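Long-range contacts in NAD-dependent aldehyde dehydrogenase (Sinorhizobium meliloti, PDB 3U4J), which probably oxidises aldehydes with NAD or NADP as electron acceptor, and binds a calcium ion: residues L130-A134 / S179-W184; I108-V113 / F199-T203; K93-I98 / L210-I216; S88-F92 / A134-R139; M25-G29 / A66-K72. The contacts are given in a common frame with arbitrary orientation. Residue numbers count along the deposited sequence, not the author numbering.

Contact 1: L130-A134 / S179-W184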
# COMPACT_ATOMS: atom_id res chain seq x y z
N LEU A 130 21.59 -1.22 -6.64
CA LEU A 130 20.41 -1.96 -7.05
C LEU A 130 20.24 -3.22 -6.24
O LEU A 130 19.13 -3.51 -5.78
CB LEU A 130 20.45 -2.31 -8.53
CG LEU A 130 20.22 -1.16 -9.53
CD1 LEU A 130 20.72 -1.63 -10.91
CD2 LEU A 130 18.77 -0.73 -9.59
N TRP A 131 21.33 -3.96 -6.08
CA TRP A 131 21.29 -5.21 -5.33
C TRP A 131 20.95 -4.86 -3.87
O TRP A 131 20.14 -5.55 -3.27
CB TRP A 131 22.64 -5.98 -5.42
CG TRP A 131 22.72 -6.86 -6.63
CD1 TRP A 131 23.06 -6.47 -7.92
CD2 TRP A 131 22.42 -8.26 -6.70
NE1 TRP A 131 22.98 -7.56 -8.78
CE2 TRP A 131 22.61 -8.67 -8.04
CE3 TRP A 131 22.01 -9.22 -5.74
CZ2 TRP A 131 22.41 -9.98 -8.46
CZ3 TRP A 131 21.81 -10.54 -6.16
CH2 TRP A 131 22.00 -10.91 -7.51
N SER A 132 21.51 -3.78 -3.32
CA SER A 132 21.20 -3.43 -1.92
C SER A 132 19.76 -3.02 -1.72
O SER A 132 19.14 -3.42 -0.76
CB SER A 132 22.09 -2.30 -1.38
OG SER A 132 23.45 -2.67 -1.52
N TYR A 133 19.25 -2.17 -2.61
CA TYR A 133 17.85 -1.76 -2.55
C TYR A 133 16.91 -2.98 -2.57
O TYR A 133 15.96 -3.07 -1.78
CB TYR A 133 17.48 -0.81 -3.71
CG TYR A 133 15.98 -0.54 -3.72
CD1 TYR A 133 15.42 0.53 -3.02
CD2 TYR A 133 15.12 -1.40 -4.41
CE1 TYR A 133 14.03 0.72 -3.02
CE2 TYR A 133 13.73 -1.21 -4.39
CZ TYR A 133 13.21 -0.16 -3.70
OH TYR A 133 11.84 -0.02 -3.69
N ALA A 134 17.17 -3.89 -3.51
CA ALA A 134 16.29 -5.07 -3.70
C ALA A 134 16.38 -6.00 -2.50
O ALA A 134 15.37 -6.53 -2.03
CB ALA A 134 16.69 -5.82 -4.99
N SER A 179 21.31 -6.52 -13.07
CA SER A 179 21.10 -6.01 -11.73
C SER A 179 19.72 -5.36 -11.51
O SER A 179 19.28 -5.23 -10.37
CB SER A 179 22.23 -5.05 -11.34
OG SER A 179 23.46 -5.73 -11.24
N GLU A 180 19.05 -4.95 -12.60
CA GLU A 180 17.64 -4.48 -12.52
C GLU A 180 16.64 -5.63 -12.58
O GLU A 180 15.45 -5.42 -12.40
CB GLU A 180 17.29 -3.54 -13.68
CG GLU A 180 18.03 -2.24 -13.81
CD GLU A 180 17.62 -1.48 -15.09
OE1 GLU A 180 16.95 -2.07 -15.99
OE2 GLU A 180 17.99 -0.30 -15.21
N ARG A 181 17.09 -6.84 -12.90
CA ARG A 181 16.16 -7.98 -13.11
C ARG A 181 16.40 -9.10 -12.10
O ARG A 181 15.48 -9.48 -11.39
CB ARG A 181 16.30 -8.57 -14.53
CG ARG A 181 16.09 -7.56 -15.67
CD ARG A 181 14.61 -7.14 -15.86
NE ARG A 181 14.54 -6.27 -17.03
CZ ARG A 181 14.88 -4.99 -17.05
NH1 ARG A 181 15.24 -4.36 -15.93
NH2 ARG A 181 14.87 -4.33 -18.20
N VAL A 182 17.61 -9.64 -12.08
CA VAL A 182 17.93 -10.78 -11.22
C VAL A 182 17.54 -10.56 -9.74
O VAL A 182 16.87 -11.41 -9.16
CB VAL A 182 19.41 -11.25 -11.38
CG1 VAL A 182 19.80 -12.32 -10.33
CG2 VAL A 182 19.68 -11.78 -12.82
N PRO A 183 17.95 -9.43 -9.13
CA PRO A 183 17.67 -9.31 -7.68
C PRO A 183 16.17 -9.26 -7.36
O PRO A 183 15.75 -9.79 -6.34
CB PRO A 183 18.34 -7.96 -7.29
CG PRO A 183 19.35 -7.68 -8.35
CD PRO A 183 18.76 -8.30 -9.63
N TRP A 184 15.37 -8.64 -8.23
CA TRP A 184 13.94 -8.59 -8.04
C TRP A 184 13.30 -9.97 -8.18
O TRP A 184 12.37 -10.32 -7.43
CB TRP A 184 13.30 -7.58 -8.99
CG TRP A 184 13.35 -6.15 -8.41
CD1 TRP A 184 12.33 -5.48 -7.81
CD2 TRP A 184 14.49 -5.26 -8.38
NE1 TRP A 184 12.76 -4.24 -7.39
CE2 TRP A 184 14.07 -4.07 -7.73
CE3 TRP A 184 15.82 -5.34 -8.84
CZ2 TRP A 184 14.92 -2.96 -7.54
CZ3 TRP A 184 16.69 -4.24 -8.64
CH2 TRP A 184 16.23 -3.06 -7.98
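Two helices pack side by side in the buried interior of the subunit, helix 117-138 against helix 174-187, their local axes 9.1 Å apart and inclined by 29°. Aromatic rings meet small aliphatic groups. P183 CG sits over the face of the W131 indole, 3.5 Å from the centroid of its five-membered ring, a CH-pi contact. A second runs the other way: A134 CB lies 3.8 Å from the W184 six-membered ring centroid. L130 CD2 touches W184 CH2 at 3.8 Å, and the rings of Y133 and W184 meet rim to rim. At the indole edge, W131 NE1 gives S179 OG a weak hydrogen bond of 3.1 Å; S179 OG also bonds the F175 carbonyl one turn back. The second helix is kinked at P183-W184, where neither N bonds to the preceding turn; P183 has no amide hydrogen to give. The pair illustrates near-parallel helix packing in the coenzyme-binding domain of the aldehyde dehydrogenase fold, where helix 174-187 links parallel strands 153-168 and 191-195.

Contact 2: I108-V113 / F199-T203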
# COMPACT_ATOMS: atom_id res chain seq x y z
N ILE A 108 36.09 -5.12 -17.15
CA ILE A 108 35.41 -6.09 -18.03
C ILE A 108 34.37 -5.36 -18.91
O ILE A 108 34.40 -5.48 -20.13
CB ILE A 108 34.77 -7.24 -17.22
CG1 ILE A 108 35.84 -8.03 -16.46
CG2 ILE A 108 33.98 -8.25 -18.15
CD1 ILE A 108 35.21 -9.15 -15.60
N GLU A 109 33.48 -4.57 -18.28
CA GLU A 109 32.39 -3.91 -18.99
C GLU A 109 32.97 -2.99 -20.04
O GLU A 109 32.47 -2.93 -21.15
CB GLU A 109 31.53 -3.02 -18.06
CG GLU A 109 30.44 -3.69 -17.26
CD GLU A 109 29.26 -4.26 -18.06
OE1 GLU A 109 28.15 -3.66 -18.06
OE2 GLU A 109 29.46 -5.34 -18.64
N SER A 110 34.01 -2.25 -19.66
CA SER A 110 34.65 -1.29 -20.57
C SER A 110 35.21 -1.99 -21.81
O SER A 110 34.96 -1.57 -22.97
CB SER A 110 35.77 -0.54 -19.83
OG SER A 110 36.36 0.42 -20.67
N LEU A 111 35.98 -3.04 -21.57
CA LEU A 111 36.60 -3.79 -22.65
C LEU A 111 35.59 -4.46 -23.59
O LEU A 111 35.77 -4.44 -24.80
CB LEU A 111 37.56 -4.83 -22.07
CG LEU A 111 38.87 -4.30 -21.46
CD1 LEU A 111 39.64 -5.46 -20.75
CD2 LEU A 111 39.70 -3.66 -22.54
N GLU A 112 34.55 -5.07 -23.03
CA GLU A 112 33.61 -5.84 -23.83
C GLU A 112 32.58 -4.95 -24.50
O GLU A 112 32.17 -5.22 -25.62
CB GLU A 112 32.90 -6.92 -23.00
CG GLU A 112 33.85 -7.94 -22.40
CD GLU A 112 33.16 -9.07 -21.65
OE1 GLU A 112 31.91 -9.11 -21.58
OE2 GLU A 112 33.89 -9.94 -21.13
N VAL A 113 32.14 -3.91 -23.80
CA VAL A 113 31.08 -3.06 -24.32
C VAL A 113 31.66 -1.86 -25.12
O VAL A 113 30.99 -1.37 -25.99
CB VAL A 113 30.12 -2.53 -23.19
CG1 VAL A 113 29.07 -1.56 -23.75
CG2 VAL A 113 29.46 -3.68 -22.44
N PHE A 199 27.98 -10.63 -27.33
CA PHE A 199 29.08 -9.66 -27.25
C PHE A 199 29.63 -9.35 -25.85
O PHE A 199 30.73 -8.83 -25.73
CB PHE A 199 28.69 -8.30 -27.86
CG PHE A 199 28.25 -8.37 -29.29
CD1 PHE A 199 29.06 -8.98 -30.26
CD2 PHE A 199 27.03 -7.85 -29.68
CE1 PHE A 199 28.67 -9.04 -31.60
CE2 PHE A 199 26.62 -7.91 -31.02
CZ PHE A 199 27.44 -8.51 -31.98
N THR A 200 28.85 -9.62 -24.80
CA THR A 200 29.13 -8.99 -23.49
C THR A 200 28.73 -9.90 -22.34
O THR A 200 27.87 -9.57 -21.52
CB THR A 200 28.40 -7.64 -23.33
OG1 THR A 200 27.00 -7.82 -23.60
CG2 THR A 200 28.94 -6.57 -24.30
N SER A 201 29.36 -11.06 -22.27
CA SER A 201 28.94 -12.03 -21.27
C SER A 201 29.78 -12.02 -20.00
O SER A 201 29.40 -12.63 -19.02
CB SER A 201 28.92 -13.42 -21.90
OG SER A 201 27.93 -13.47 -22.91
N GLY A 202 30.90 -11.31 -20.00
CA GLY A 202 31.87 -11.41 -18.92
C GLY A 202 31.34 -10.94 -17.58
O GLY A 202 31.43 -11.66 -16.58
N THR A 203 30.77 -9.73 -17.53
CA THR A 203 30.27 -9.29 -16.20
C THR A 203 29.08 -10.12 -15.68
O THR A 203 28.93 -10.26 -14.46
CB THR A 203 29.97 -7.76 -16.11
OG1 THR A 203 28.96 -7.42 -17.03
CG2 THR A 203 31.21 -6.97 -16.37
O HOH W 1 30.48 -7.76 -19.78
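Two glutamates in different conformations join the end of helix 102-113 to the turn leading into helix 202-214. E112 is extended (chi1 m, chi2 t), so its carboxylate reaches the backbone, and G202 N donates to E112 OE1 at 2.9 Å. E109, one turn earlier, bends instead (chi1, chi2 m), which brings E109 OE2 within 2.7 Å of T203 OG1, the hydrogen-bond donor; E109 OE1 is held by the F175 amide. A water links the two acids, donating to E109 OE2 (2.9 Å) and E112 OE1 (2.7 Å) while accepting from T203 N (3.0 Å). E112 thus takes G202 N directly and T203 N through the water, near the start of helix 202-214, where amide hydrogens lack partners from a preceding turn; in the coenzyme-binding domain this helix follows strand 191-195. G202 suits the tight spot: a CB there would clash with E112 OE2 and I108 CG2. T203, chi1 p, packs its CG2 against I108 CG2 at 3.5 Å, and V113 CG2 meets T200 CG2 at the same distance.

Contact 3: K93-I98 / L210-I216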
# COMPACT_ATOMS: atom_id res chain seq x y z
N LYS A 93 25.24 -9.77 0.64
CA LYS A 93 26.60 -10.29 0.43
C LYS A 93 27.05 -10.12 -1.01
O LYS A 93 28.20 -9.79 -1.26
CB LYS A 93 26.74 -11.75 0.88
CG LYS A 93 26.69 -11.94 2.40
CD LYS A 93 26.74 -13.41 2.75
CE LYS A 93 26.52 -13.63 4.21
NZ LYS A 93 27.25 -14.85 4.64
N VAL A 94 26.14 -10.37 -1.96
CA VAL A 94 26.43 -10.09 -3.38
C VAL A 94 26.71 -8.59 -3.60
O VAL A 94 27.68 -8.23 -4.26
CB VAL A 94 25.27 -10.52 -4.31
CG1 VAL A 94 25.58 -10.19 -5.78
CG2 VAL A 94 24.95 -12.01 -4.13
N ALA A 95 25.84 -7.72 -3.09
CA ALA A 95 26.08 -6.27 -3.21
C ALA A 95 27.46 -5.88 -2.66
O ALA A 95 28.21 -5.12 -3.31
CB ALA A 95 24.97 -5.48 -2.52
N ASP A 96 27.81 -6.43 -1.49
CA ASP A 96 29.18 -6.23 -0.93
C ASP A 96 30.28 -6.72 -1.85
O ASP A 96 31.30 -6.07 -1.97
CB ASP A 96 29.36 -6.93 0.42
CG ASP A 96 28.62 -6.24 1.53
OD1 ASP A 96 28.27 -5.05 1.36
OD2 ASP A 96 28.37 -6.89 2.56
N LEU A 97 30.11 -7.90 -2.44
CA LEU A 97 31.11 -8.41 -3.39
C LEU A 97 31.28 -7.56 -4.64
O LEU A 97 32.39 -7.41 -5.14
CB LEU A 97 30.77 -9.85 -3.82
CG LEU A 97 31.21 -10.86 -2.77
CD1 LEU A 97 30.43 -12.17 -3.01
CD2 LEU A 97 32.71 -11.07 -2.79
N ILE A 98 30.16 -7.05 -5.16
CA ILE A 98 30.20 -6.14 -6.32
C ILE A 98 31.12 -4.93 -6.04
O ILE A 98 32.00 -4.60 -6.85
CB ILE A 98 28.79 -5.69 -6.72
CG1 ILE A 98 27.99 -6.92 -7.23
CG2 ILE A 98 28.88 -4.59 -7.83
CD1 ILE A 98 26.51 -6.62 -7.45
N LEU A 210 29.74 -14.37 -8.32
CA LEU A 210 29.59 -13.66 -7.02
C LEU A 210 28.42 -14.19 -6.20
O LEU A 210 28.54 -14.36 -4.97
CB LEU A 210 29.47 -12.15 -7.21
CG LEU A 210 30.66 -11.49 -7.93
CD1 LEU A 210 30.48 -9.97 -7.97
CD2 LEU A 210 31.97 -11.86 -7.28
N ALA A 211 27.28 -14.47 -6.84
CA ALA A 211 26.16 -15.11 -6.14
C ALA A 211 26.58 -16.45 -5.53
O ALA A 211 26.23 -16.78 -4.37
CB ALA A 211 24.91 -15.28 -7.08
N ARG A 212 27.34 -17.23 -6.29
CA ARG A 212 27.84 -18.52 -5.76
C ARG A 212 28.78 -18.25 -4.58
O ARG A 212 28.68 -18.89 -3.53
CB ARG A 212 28.59 -19.30 -6.85
CG ARG A 212 29.10 -20.66 -6.39
CD ARG A 212 29.68 -21.47 -7.57
NE ARG A 212 30.78 -20.80 -8.27
CZ ARG A 212 31.25 -21.21 -9.45
NH1 ARG A 212 30.70 -22.29 -10.04
NH2 ARG A 212 32.24 -20.56 -10.05
N GLU A 213 29.67 -17.28 -4.74
CA GLU A 213 30.63 -16.91 -3.67
C GLU A 213 29.92 -16.45 -2.36
O GLU A 213 30.39 -16.74 -1.25
CB GLU A 213 31.61 -15.85 -4.20
CG GLU A 213 32.77 -15.44 -3.26
CD GLU A 213 33.87 -14.65 -4.02
OE1 GLU A 213 33.77 -14.52 -5.27
OE2 GLU A 213 34.84 -14.18 -3.38
N ALA A 214 28.80 -15.74 -2.51
CA ALA A 214 28.00 -15.26 -1.38
C ALA A 214 27.28 -16.40 -0.65
O ALA A 214 26.80 -16.20 0.46
CB ALA A 214 26.96 -14.22 -1.84
N GLY A 215 27.16 -17.56 -1.30
CA GLY A 215 26.47 -18.72 -0.69
C GLY A 215 25.04 -18.92 -1.19
O GLY A 215 24.26 -19.62 -0.56
N ILE A 216 24.67 -18.28 -2.29
CA ILE A 216 23.33 -18.50 -2.85
C ILE A 216 23.28 -19.94 -3.33
O ILE A 216 24.23 -20.40 -3.99
CB ILE A 216 22.95 -17.45 -3.94
CG1 ILE A 216 22.84 -16.07 -3.26
CG2 ILE A 216 21.63 -17.78 -4.59
CD1 ILE A 216 22.37 -14.90 -4.16
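Helix 84-100 crosses the C-terminal end of helix 202-214 at a steep angle, 123° between local axes that approach to 8.8 Å, in a chiefly apolar contact. K93, at the exposed margin, lays its aliphatic chain along the helix end, K93 CB 3.7 Å from A214 CB and CD 3.6 Å from A214 O. V94 CG2 meets A214 CB at 3.8 Å, and I216 CD1 and A211 CA at 3.9 Å, so one methyl touches the last turn and I216 beyond it. One turn on, L97 is the most covered residue of the pair; L97 CD1 reaches L210 O at 3.5 Å and A214 CB at 4.2 Å, while L97 CD2 lies 3.8 Å from E213 OE2, paired with R101. I98 completes the face, with its CG1 4.0 Å from L210 CD1. The small A214 is consistent with the close approach of backbones, K93 CA and A214 CA being 5.5 Å apart. Just beyond it, G215 at positive phi, with G215 N bonded to R212 O and I216 N to A211 O, forms a Schellman motif, the classic glycine stop ending helix 202-214 against helix 84-100 in the coenzyme-binding domain of the aldehyde dehydrogenase fold.

Contact 4: S88-F92 / A134-R139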
# COMPACT_ATOMS: atom_id res chain seq x y z
N SER A 88 17.51 -12.03 1.75
CA SER A 88 18.05 -10.67 1.82
C SER A 88 19.53 -10.66 2.24
O SER A 88 20.35 -9.97 1.62
CB SER A 88 17.18 -9.85 2.80
OG SER A 88 17.73 -8.58 3.05
N ARG A 89 19.86 -11.39 3.30
CA ARG A 89 21.25 -11.48 3.77
C ARG A 89 22.20 -11.96 2.67
O ARG A 89 23.29 -11.42 2.51
CB ARG A 89 21.37 -12.37 5.01
CG ARG A 89 20.66 -11.75 6.24
CD ARG A 89 20.66 -12.62 7.53
NE ARG A 89 19.67 -12.05 8.47
CZ ARG A 89 18.61 -12.68 8.97
NH1 ARG A 89 18.37 -13.97 8.69
NH2 ARG A 89 17.78 -12.02 9.78
N LEU A 90 21.79 -12.97 1.91
CA LEU A 90 22.62 -13.48 0.83
C LEU A 90 22.78 -12.45 -0.28
O LEU A 90 23.86 -12.30 -0.84
CB LEU A 90 22.04 -14.81 0.32
CG LEU A 90 22.15 -15.90 1.41
CD1 LEU A 90 21.24 -17.12 1.13
CD2 LEU A 90 23.63 -16.32 1.61
N MSE A 91 21.70 -11.76 -0.61
CA MSE A 91 21.75 -10.70 -1.63
C MSE A 91 22.59 -9.51 -1.20
O MSE A 91 23.24 -8.87 -2.03
CB MSE A 91 20.32 -10.22 -1.96
CG MSE A 91 19.47 -11.32 -2.56
SE MSE A 91 17.58 -10.90 -2.58
CE MSE A 91 17.62 -9.35 -3.81
N PHE A 92 22.58 -9.17 0.10
CA PHE A 92 23.49 -8.08 0.58
C PHE A 92 24.95 -8.48 0.42
O PHE A 92 25.82 -7.63 0.10
CB PHE A 92 23.20 -7.72 2.05
CG PHE A 92 22.07 -6.75 2.22
CD1 PHE A 92 22.13 -5.46 1.66
CD2 PHE A 92 20.93 -7.11 2.93
CE1 PHE A 92 21.07 -4.55 1.81
CE2 PHE A 92 19.86 -6.22 3.08
CZ PHE A 92 19.93 -4.94 2.53
N ALA A 134 17.17 -3.89 -3.51
CA ALA A 134 16.29 -5.07 -3.70
C ALA A 134 16.38 -6.00 -2.50
O ALA A 134 15.37 -6.53 -2.03
CB ALA A 134 16.69 -5.82 -4.99
N ALA A 135 17.60 -6.16 -1.99
CA ALA A 135 17.78 -6.99 -0.78
C ALA A 135 16.99 -6.42 0.39
O ALA A 135 16.40 -7.17 1.15
CB ALA A 135 19.27 -7.09 -0.41
N GLY A 136 16.99 -5.10 0.54
CA GLY A 136 16.23 -4.45 1.63
C GLY A 136 14.74 -4.74 1.50
O GLY A 136 14.08 -5.09 2.48
N GLN A 137 14.21 -4.60 0.28
CA GLN A 137 12.78 -4.76 0.03
C GLN A 137 12.30 -6.21 0.04
O GLN A 137 11.15 -6.46 0.39
CB GLN A 137 12.37 -4.09 -1.30
CG GLN A 137 12.39 -2.53 -1.23
CD GLN A 137 11.56 -2.03 -0.06
OE1 GLN A 137 10.34 -2.16 -0.05
NE2 GLN A 137 12.22 -1.48 0.96
N ALA A 138 13.19 -7.13 -0.35
CA ALA A 138 12.85 -8.54 -0.50
C ALA A 138 12.26 -9.13 0.78
O ALA A 138 11.35 -9.95 0.71
CB ALA A 138 14.08 -9.39 -0.96
N ARG A 139 12.74 -8.69 1.94
CA ARG A 139 12.23 -9.27 3.19
C ARG A 139 10.87 -8.69 3.65
O ARG A 139 10.20 -9.27 4.50
CB ARG A 139 13.30 -9.20 4.28
CG ARG A 139 13.62 -7.81 4.81
CD ARG A 139 14.75 -7.93 5.81
NE ARG A 139 14.31 -8.61 7.03
CZ ARG A 139 15.08 -8.74 8.10
NH1 ARG A 139 16.32 -8.27 8.08
NH2 ARG A 139 14.60 -9.33 9.19
O HOH W 2 18.02 -7.60 5.71
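Two helices run almost exactly antiparallel, side by side, 176° between their local directions and 8.4 Å between axes, an approach consistent with the small A135 facing S88, M91 and F92. A134 opens the segment, its CB 3.8 Å from CE of M91, a selenomethionine. A135 is the centre of the contact: its CB lies over the F92 ring face, 3.5 Å from the centroid, a CH-pi interaction, and also touches M91 CB at 3.6 Å. S88 OG donates a hydrogen bond to A135 O at 2.7 Å, and the CA atoms of S88 and A135 are only 4.5 Å apart. A138 CB meets M91 SE at 4.1 Å. R139 reaches S88 through a water, which donates to S88 OG at 2.8 Å and accepts from R139 NH1 at 3.0 Å. R89 NH2 and R139 NH2 come within 4.2 Å, like charges that share D129 of the second subunit, and R139 also forms a salt bridge with E465 of the second subunit. Helices 84-100 and 117-138 thus lie at a subunit interface where F92 meets F92 of the second subunit, while P183 of helix 174-187 packs on M91 and A134, and W184 on A134.

Contact 5: M25-G29 / A66-K72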
# COMPACT_ATOMS: atom_id res chain seq x y z
N MSE A 25 30.12 -21.05 -18.44
CA MSE A 25 28.73 -20.99 -18.00
C MSE A 25 28.64 -21.42 -16.55
O MSE A 25 29.58 -22.01 -16.01
CB MSE A 25 27.84 -21.84 -18.89
CG MSE A 25 27.79 -21.31 -20.33
SE MSE A 25 26.45 -22.32 -21.36
CE MSE A 25 27.46 -23.91 -21.82
N LEU A 26 27.53 -21.10 -15.90
CA LEU A 26 27.40 -21.54 -14.52
C LEU A 26 26.02 -22.14 -14.36
O LEU A 26 25.03 -21.45 -14.45
CB LEU A 26 27.71 -20.39 -13.56
CG LEU A 26 27.55 -20.39 -12.03
CD1 LEU A 26 27.21 -21.67 -11.36
CD2 LEU A 26 28.74 -19.65 -11.36
N VAL A 27 25.98 -23.45 -14.12
CA VAL A 27 24.75 -24.20 -14.05
C VAL A 27 24.75 -25.12 -12.84
O VAL A 27 25.69 -25.91 -12.67
CB VAL A 27 24.57 -25.03 -15.36
CG1 VAL A 27 23.33 -25.90 -15.30
CG2 VAL A 27 24.48 -24.08 -16.57
N ASP A 28 23.73 -25.01 -12.01
CA ASP A 28 23.56 -25.84 -10.81
C ASP A 28 24.79 -25.72 -9.93
O ASP A 28 25.27 -26.72 -9.37
CB ASP A 28 23.30 -27.33 -11.18
CG ASP A 28 22.64 -28.10 -10.06
OD1 ASP A 28 22.02 -27.45 -9.19
OD2 ASP A 28 22.70 -29.36 -10.07
N GLY A 29 25.33 -24.51 -9.87
CA GLY A 29 26.46 -24.21 -9.00
C GLY A 29 27.82 -24.56 -9.55
O GLY A 29 28.81 -24.32 -8.86
N ALA A 66 20.44 -25.85 -17.84
CA ALA A 66 20.32 -24.69 -16.93
C ALA A 66 18.89 -24.52 -16.41
O ALA A 66 18.68 -24.31 -15.21
CB ALA A 66 20.77 -23.45 -17.66
N VAL A 67 17.93 -24.60 -17.33
CA VAL A 67 16.51 -24.60 -16.99
C VAL A 67 16.18 -25.71 -16.01
O VAL A 67 15.47 -25.49 -15.02
CB VAL A 67 15.61 -24.72 -18.28
CG1 VAL A 67 14.11 -24.88 -17.92
CG2 VAL A 67 15.81 -23.51 -19.20
N ALA A 68 16.72 -26.92 -16.25
CA ALA A 68 16.44 -28.02 -15.32
C ALA A 68 17.05 -27.73 -13.94
O ALA A 68 16.49 -28.13 -12.95
CB ALA A 68 16.98 -29.40 -15.88
N ALA A 69 18.19 -27.04 -13.87
CA ALA A 69 18.80 -26.71 -12.56
C ALA A 69 17.95 -25.68 -11.80
O ALA A 69 17.74 -25.80 -10.60
CB ALA A 69 20.20 -26.20 -12.73
N ALA A 70 17.43 -24.68 -12.52
CA ALA A 70 16.53 -23.69 -11.92
C ALA A 70 15.24 -24.34 -11.47
O ALA A 70 14.72 -24.01 -10.43
CB ALA A 70 16.22 -22.57 -12.93
N ARG A 71 14.73 -25.25 -12.30
CA ARG A 71 13.53 -26.03 -11.95
C ARG A 71 13.72 -26.81 -10.63
O ARG A 71 12.86 -26.76 -9.73
CB ARG A 71 13.19 -26.96 -13.12
CG ARG A 71 11.76 -27.55 -13.08
CD ARG A 71 10.69 -26.51 -13.46
NE ARG A 71 10.04 -26.02 -12.26
CZ ARG A 71 9.20 -24.99 -12.21
NH1 ARG A 71 8.88 -24.31 -13.29
NH2 ARG A 71 8.68 -24.65 -11.04
N LYS A 72 14.83 -27.53 -10.53
CA LYS A 72 15.15 -28.29 -9.33
C LYS A 72 15.34 -27.34 -8.15
O LYS A 72 14.78 -27.57 -7.08
CB LYS A 72 16.41 -29.14 -9.56
CG LYS A 72 16.80 -30.01 -8.34
CD LYS A 72 18.00 -30.97 -8.63
CE LYS A 72 19.20 -30.25 -9.28
NZ LYS A 72 20.52 -30.94 -9.04
O HOH W 3 19.32 -27.13 -8.76
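A short strand and the turn after it rest on the flank of helix 60-75, in a small, partly buried contact. Its apolar part is made by V27, the last residue of strand 25-27: V27 CG1 comes to 3.6 Å from A66 CA and 4.1 Å from A69 CB, and V27 CG2 is 3.9 Å from A66 CB. D28 adds to this with its CB, 3.6 Å from A69 CB, so alanines one turn apart form the surface on which the strand end lies. The charged part is a salt bridge, in which K72 NZ donates a hydrogen bond of 2.9 Å to D28 OD2. The other carboxylate oxygen takes a water-mediated route: one water donates to both D28 OD1 and A69 O, each at 2.8 Å. D28 and G29 have positive phi and form the turn between antiparallel strands 25-27 and 30-32, a beta hairpin; D28 N hydrogen-bonds N222 OD1 on strand 221-223. With both carboxylate oxygens used and the backbone amide also bonded, the acid is tied to helix and strand alike, so the hairpin turn is held by polar bonds toward its exposed side and by methyl packing toward the interior.

Overall arrangement
From the N terminus, contact 5 closes first, joining the hairpin of strands 25-27 and 30-32 to helix 60-75, and it is complete before the other four open. Helix 84-100 then starts contacts 4 and 3, whose segments alternate along the chain. Contact 3 closes the widest loop, returning to helix 202-214, and contacts 1 and 2 nest inside it, contact 1 within contact 2. Contact 4 crosses contacts 1, 2 and 3, and shares A134 with contact 1. W131 packs on V94 and I98, joining contacts 1 and 3, while R212 probably hydrogen-bonds G29, bringing contact 5 to the same cluster. Together they tie the N-terminal helices to helices 174-187 and 202-214.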